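Local coordinates for protein amidase, hydantoinase/carbamoylase family (Burkholderia ambifaria, PDB 5TP4) that probably hydrolyses N-carbamoyl-L-amino acids as a zinc-dependent amidase of the peptidase M20 family, at residues A175-C179 with G180-T184; A232-A235 with G236-P239; R243-A246 with Y247-S250. All blocks are in the same frame, centred on the assembly; numbering follows the deposited sequence. Where two conformers were deposited one is given.

Interaction 1 (A175-C179 with G180-T184); sequences ALDAC and GCRGT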
loop_
_atom_site.group_PDB
_atom_site.type_symbol
_atom_site.label_atom_id
_atom_site.label_comp_id
_atom_site.label_asym_id
_atom_site.label_seq_id
_atom_site.Cartn_x
_atom_site.Cartn_y
_atom_site.Cartn_z
ATOM N N ALA B 175 30.502 -21.242 -2.091
ATOM C CA ALA B 175 29.824 -21.745 -0.897
ATOM C C ALA B 175 29.879 -23.267 -0.834
ATOM O O ALA B 175 29.966 -23.845 0.260
ATOM C CB ALA B 175 28.375 -21.253 -0.860
ATOM N N LEU B 176 29.796 -23.931 -1.988
ATOM C CA LEU B 176 29.983 -25.382 -2.024
ATOM C C LEU B 176 31.371 -25.757 -1.517
ATOM O O LEU B 176 31.524 -26.727 -0.760
ATOM C CB LEU B 176 29.779 -25.923 -3.440
ATOM C CG LEU B 176 28.348 -25.937 -3.990
ATOM C CD1 LEU B 176 28.338 -26.283 -5.510
ATOM C CD2 LEU B 176 27.480 -26.924 -3.211
ATOM N N ASP B 177 32.391 -25.000 -1.930
ATOM C CA ASP B 177 33.754 -25.278 -1.488
ATOM C C ASP B 177 33.894 -25.075 0.019
ATOM O O ASP B 177 34.561 -25.864 0.698
ATOM C CB ASP B 177 34.751 -24.402 -2.237
ATOM C CG ASP B 177 34.882 -24.783 -3.698
ATOM O OD1 ASP B 177 34.576 -25.941 -4.047
ATOM O OD2 ASP B 177 35.292 -23.927 -4.500
ATOM N N ALA B 178 33.259 -24.030 0.555
ATOM C CA ALA B 178 33.283 -23.796 1.998
ATOM C C ALA B 178 32.555 -24.900 2.752
ATOM O O ALA B 178 32.974 -25.294 3.849
ATOM C CB ALA B 178 32.659 -22.438 2.315
ATOM N N CYS B 179 31.452 -25.397 2.178
ATOM C CA CYS B 179 30.668 -26.506 2.720
ATOM C C CYS B 179 31.412 -27.833 2.625
ATOM O O CYS B 179 31.134 -28.744 3.413
ATOM C CB CYS B 179 29.335 -26.581 1.961
ATOM S SG CYS B 179 28.329 -28.131 2.060
ATOM N N GLY B 180 32.363 -27.948 1.699
ATOM C CA GLY B 180 32.985 -29.227 1.406
ATOM C C GLY B 180 32.063 -30.173 0.667
ATOM O O GLY B 180 32.221 -31.392 0.766
ATOM N N CYS B 181 31.086 -29.652 -0.075
ATOM C CA CYS B 181 30.134 -30.558 -0.692
ATOM C C CYS B 181 30.005 -30.309 -2.194
ATOM O O CYS B 181 28.946 -30.533 -2.780
ATOM C CB CYS B 181 28.790 -30.480 0.023
ATOM S SG CYS B 181 28.103 -28.841 0.127
ATOM N N ARG B 182 31.085 -29.877 -2.836
ATOM C CA ARG B 182 31.170 -29.845 -4.297
ATOM C C ARG B 182 31.633 -31.213 -4.798
ATOM O O ARG B 182 32.830 -31.513 -4.783
ATOM C CB ARG B 182 32.143 -28.763 -4.759
ATOM C CG ARG B 182 31.977 -28.457 -6.226
ATOM C CD ARG B 182 33.197 -27.868 -6.858
ATOM N NE ARG B 182 33.442 -26.465 -6.537
ATOM C CZ ARG B 182 33.109 -25.444 -7.319
ATOM N NH1 ARG B 182 32.455 -25.653 -8.457
ATOM N NH2 ARG B 182 33.423 -24.204 -6.958
ATOM N N GLY B 183 30.694 -32.037 -5.258
ATOM C CA GLY B 183 31.062 -33.317 -5.831
ATOM C C GLY B 183 31.663 -33.127 -7.208
ATOM O O GLY B 183 31.608 -32.043 -7.801
ATOM N N THR B 184 32.306 -34.195 -7.710
ATOM C CA THR B 184 32.900 -34.151 -9.043
ATOM C C THR B 184 31.949 -34.634 -10.132
ATOM O O THR B 184 32.202 -34.351 -11.304
ATOM C CB THR B 184 34.188 -34.989 -9.107
ATOM O OG1 THR B 184 33.924 -36.306 -8.618
ATOM C CG2 THR B 184 35.295 -34.365 -8.264
#
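Leu176 lies against the chain that leaves its own helix: its CB meets CB of Arg182, and its CD2 rests 3.9 Å from SG of Cys181. Between these two touches the backbone closes in a Schellman motif, a common way of ending a helix on a residue of positive phi. Gly180, at phi 72°, is that C-prime residue. Cys181 N donates to Leu176 O over 3.0 Å in a bond of good angle, whereas the link from Gly180 N to Asp177 O, 3.2 Å, is weak. The turn brings two cysteines only two positions apart within bonding distance, and Cys179 SG and Cys181 SG form a disulfide of 2.1 Å. Cys179 holds its SG opposite the backbone N (chi1 163°), which puts the sulfur beside its own carbonyl carbon, where it meets its partner. On a different flank, Arg182 bends at chi3 and presents its NE side to Asp177. NE reaches OD1 at 2.8 Å, almost straight, and NH2 reaches OD2 at 3.1 Å, one nitrogen to each oxygen. Both oxygens lie close to the guanidinium plane, yet the carboxylate is turned 40° against it, so NH2 approaches OD2 from above the carboxylate plane. Leu162 of helix 158-163 packs on both Leu176 and Arg182, and so joins the end of helix 172-179 to its neighbour. The chemistry is thus of three kinds: backbone bonds set the turn, a covalent sulfur bridge locks it, and a two-pronged salt bridge ties the side chain of the departing residue back to the helix.

Interaction 2 (A232-A235 with G236-P239); sequences AAHA and GTTP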
loop_
_atom_site.group_PDB
_atom_site.type_symbol
_atom_site.label_atom_id
_atom_site.label_comp_id
_atom_site.label_asym_id
_atom_site.label_seq_id
_atom_site.Cartn_x
_atom_site.Cartn_y
_atom_site.Cartn_z
ATOM N N ALA B 232 -5.422 13.353 -9.260
ATOM C CA ALA B 232 -5.155 13.476 -7.813
ATOM C C ALA B 232 -5.490 14.881 -7.296
ATOM O O ALA B 232 -4.622 15.707 -7.013
ATOM C CB ALA B 232 -3.713 13.089 -7.498
ATOM N N ALA B 233 -6.777 15.105 -7.085
ATOM C CA ALA B 233 -7.377 16.395 -6.802
ATOM C C ALA B 233 -7.673 16.486 -5.309
ATOM O O ALA B 233 -7.656 15.486 -4.591
ATOM C CB ALA B 233 -8.648 16.572 -7.645
ATOM N N HIS B 234 -7.927 17.696 -4.839
ATOM C CA HIS B 234 -8.091 17.894 -3.404
ATOM C C HIS B 234 -9.390 17.259 -2.883
ATOM O O HIS B 234 -10.465 17.414 -3.476
ATOM C CB HIS B 234 -8.059 19.393 -3.109
ATOM C CG HIS B 234 -7.934 19.733 -1.658
ATOM N ND1 HIS B 234 -9.011 19.729 -0.799
ATOM C CD2 HIS B 234 -6.874 20.157 -0.928
ATOM C CE1 HIS B 234 -8.617 20.101 0.402
ATOM N NE2 HIS B 234 -7.324 20.370 0.354
ATOM N N ALA B 235 -9.278 16.564 -1.737
ATOM C CA ALA B 235 -10.384 15.812 -1.132
ATOM C C ALA B 235 -11.532 16.686 -0.653
ATOM O O ALA B 235 -12.639 16.172 -0.449
ATOM C CB ALA B 235 -9.892 14.990 0.064
ATOM N N GLY B 236 -11.301 17.975 -0.441
ATOM C CA GLY B 236 -12.357 18.843 0.057
ATOM C C GLY B 236 -12.918 19.791 -0.990
ATOM O O GLY B 236 -14.092 20.152 -0.923
ATOM N N THR B 237 -12.098 20.217 -1.953
ATOM C CA THR B 237 -12.539 21.203 -2.946
ATOM C C THR B 237 -13.188 20.573 -4.176
ATOM O O THR B 237 -13.685 21.310 -5.036
ATOM C CB THR B 237 -11.361 22.047 -3.454
ATOM O OG1 THR B 237 -10.521 21.193 -4.235
ATOM C CG2 THR B 237 -10.552 22.644 -2.307
ATOM N N THR B 238 -13.164 19.247 -4.304
ATOM C CA THR B 238 -13.593 18.574 -5.527
ATOM C C THR B 238 -14.899 17.832 -5.303
ATOM O O THR B 238 -14.898 16.768 -4.675
ATOM C CB THR B 238 -12.520 17.590 -5.986
ATOM O OG1 THR B 238 -11.245 18.235 -6.032
ATOM C CG2 THR B 238 -12.868 17.013 -7.376
ATOM N N PRO B 239 -16.031 18.327 -5.784
ATOM C CA PRO B 239 -17.276 17.581 -5.583
ATOM C C PRO B 239 -17.220 16.226 -6.278
ATOM O O PRO B 239 -16.424 15.990 -7.197
ATOM C CB PRO B 239 -18.350 18.485 -6.202
ATOM C CG PRO B 239 -17.765 19.869 -6.107
ATOM C CD PRO B 239 -16.277 19.673 -6.344
#
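His234 O receives Thr238 OG1 at 2.8 Å; this hydroxyl bond, with a weak Thr238 N to His234 O bond of the alpha-turn type, closes a turn in the loop between strand 212-229 and helix 246-262. The hydroxyl arrives in the carbonyl plane, on a lone pair; with chi1 at -50°, Thr238 keeps OG1 on the side of its own backbone N, from where it can reach back across the turn. The same histidine also braces the turn from within. Its ND1 accepts from Gly236 N at 2.9 Å, with the donor tilted 26° from the ring plane, and a longer, weak bond comes from Thr237 N. Thr237 crosses the histidine at about a right angle, its CG2 standing 3.6 Å from ND1. Its OG1 has its polar partner on the other chain, Gln201 O of the second subunit, and NE2 of Gln219 of that subunit makes a hydrogen bond to Gly236 O, so the turn belongs to the dimer interface. The His234 side chain also lies about 3 Å, by nearest atoms, from a bound MES molecule, probably from the crystallisation liquor, though such molecules often mark pockets. The methyl CB of Ala233 approaches Thr238 OG1 to 3.5 Å.

Interaction 3 (R243-A246 with Y247-S250); sequences RKDA and YFAS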
loop_
_atom_site.group_PDB
_atom_site.type_symbol
_atom_site.label_atom_id
_atom_site.label_comp_id
_atom_site.label_asym_id
_atom_site.label_seq_id
_atom_site.Cartn_x
_atom_site.Cartn_y
_atom_site.Cartn_z
ATOM N N ARG B 243 -14.829 13.819 -9.919
ATOM C CA ARG B 243 -13.701 13.012 -9.504
ATOM C C ARG B 243 -13.413 11.880 -10.478
ATOM O O ARG B 243 -14.312 11.331 -11.120
ATOM C CB ARG B 243 -13.964 12.429 -8.120
ATOM C CG ARG B 243 -14.148 13.499 -7.095
ATOM C CD ARG B 243 -14.269 12.915 -5.728
ATOM N NE ARG B 243 -14.264 14.022 -4.751
ATOM C CZ ARG B 243 -13.865 13.918 -3.503
ATOM N NH1 ARG B 243 -13.422 12.747 -3.038
ATOM N NH2 ARG B 243 -13.890 15.004 -2.731
ATOM N N LYS B 244 -12.130 11.531 -10.559
ATOM C CA LYS B 244 -11.641 10.360 -11.290
ATOM C C LYS B 244 -10.740 9.617 -10.294
ATOM O O LYS B 244 -9.515 9.716 -10.315
ATOM C CB LYS B 244 -10.934 10.772 -12.552
ATOM C CG LYS B 244 -11.916 11.423 -13.562
ATOM C CD LYS B 244 -11.172 12.095 -14.688
ATOM C CE LYS B 244 -12.096 12.964 -15.532
ATOM N NZ LYS B 244 -11.348 13.585 -16.675
ATOM N N ASP B 245 -11.390 8.889 -9.385
ATOM C CA ASP B 245 -10.756 8.345 -8.194
ATOM C C ASP B 245 -10.196 6.966 -8.514
ATOM O O ASP B 245 -10.957 6.005 -8.657
ATOM C CB ASP B 245 -11.786 8.278 -7.065
ATOM C CG ASP B 245 -11.179 7.880 -5.734
ATOM O OD1 ASP B 245 -10.343 6.963 -5.705
ATOM O OD2 ASP B 245 -11.577 8.448 -4.695
ATOM N N ALA B 246 -8.865 6.870 -8.620
ATOM C CA ALA B 246 -8.229 5.609 -8.960
ATOM C C ALA B 246 -8.361 4.569 -7.855
ATOM O O ALA B 246 -8.197 3.372 -8.138
ATOM C CB ALA B 246 -6.748 5.827 -9.294
ATOM N N TYR B 247 -8.621 4.983 -6.606
ATOM C CA TYR B 247 -8.705 3.967 -5.564
ATOM C C TYR B 247 -10.088 3.344 -5.509
ATOM O O TYR B 247 -10.198 2.121 -5.367
ATOM C CB TYR B 247 -8.310 4.529 -4.195
ATOM C CG TYR B 247 -8.332 3.414 -3.172
ATOM C CD1 TYR B 247 -7.308 2.457 -3.132
ATOM C CD2 TYR B 247 -9.404 3.274 -2.303
ATOM C CE1 TYR B 247 -7.342 1.411 -2.209
ATOM C CE2 TYR B 247 -9.445 2.227 -1.369
ATOM C CZ TYR B 247 -8.426 1.311 -1.341
ATOM O OH TYR B 247 -8.466 0.288 -0.423
ATOM N N PHE B 248 -11.153 4.141 -5.650
ATOM C CA PHE B 248 -12.476 3.524 -5.742
ATOM C C PHE B 248 -12.549 2.641 -6.975
ATOM O O PHE B 248 -13.203 1.593 -6.946
ATOM C CB PHE B 248 -13.610 4.565 -5.810
ATOM C CG PHE B 248 -14.033 5.142 -4.473
ATOM C CD1 PHE B 248 -13.910 4.423 -3.292
ATOM C CD2 PHE B 248 -14.586 6.425 -4.421
ATOM C CE1 PHE B 248 -14.328 4.990 -2.062
ATOM C CE2 PHE B 248 -14.986 6.994 -3.205
ATOM C CZ PHE B 248 -14.852 6.268 -2.034
ATOM N N ALA B 249 -11.880 3.048 -8.060
ATOM C CA ALA B 249 -11.844 2.216 -9.264
ATOM C C ALA B 249 -11.128 0.898 -8.993
ATOM O O ALA B 249 -11.604 -0.178 -9.384
ATOM C CB ALA B 249 -11.162 2.967 -10.410
ATOM N N SER B 250 -9.985 0.966 -8.310
ATOM C CA SER B 250 -9.230 -0.239 -7.995
ATOM C C SER B 250 -10.021 -1.161 -7.105
ATOM O O SER B 250 -9.882 -2.389 -7.181
ATOM C CB SER B 250 -7.911 0.121 -7.305
ATOM O OG SER B 250 -7.027 0.779 -8.203
#
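Asp245 turns its carboxylate onto the first amides of helix 246-262, and with Ala246 and Tyr247 it makes up most of this contact, a classic N-cap. One oxygen does the capping: OD1 accepts from Tyr247 N at 2.8 Å and from Phe248 N at 2.9 Å. The two donors come from different directions, the tyrosine amide nearly along the C-O axis and the phenylalanine amide from well above the carboxylate plane, 58° out of it. Having CG opposite its backbone N (chi1 -173°) lets Asp245 fold its acid back over the helix start, where the positive end of the helix dipole would be expected to favour the charged form. The other oxygen, OD2, lies obliquely against the Phe248 ring, 3.6 Å from CD2, with the carboxylate and ring planes 25° apart. Tyr247 keeps its CB beside OD1 while its side chain leads away and packs on Ile272 of the second subunit. Ala246, the first helical residue, packs its methyl on Val228 and Val289 of the underlying sheet, which seats the helix on strands 212-229 and 288-297. The regular pattern of the helix starts at once, with Ala249 N donating to Asp245 O. Next along, Ala246 O takes two bonds from a single residue one turn later: Ser250 N from above the carbonyl plane at 3.0 Å, and Ser250 OG at 2.8 Å.

Read from the N terminus, the three contacts follow in series, none enclosing or crossing another: interactions 1 and 2 close short turns, while interaction 3 caps a helix start. Interaction 1 ends helix 172-179 and sends the chain toward strand 193-199; it stands alone, its centre about 62 and 55 Å from those of interactions 2 and 3. After strand 212-229, interaction 2 folds the connecting loop, and interaction 3 then starts helix 246-262. These two touch: Arg243 NH2 makes probable hydrogen bonds to Thr238 O at 2.8 Å and Ala235 O at 2.9 Å, tying loop to helix start. Both also meet the second subunit, so together they join strand, helix and dimer interface.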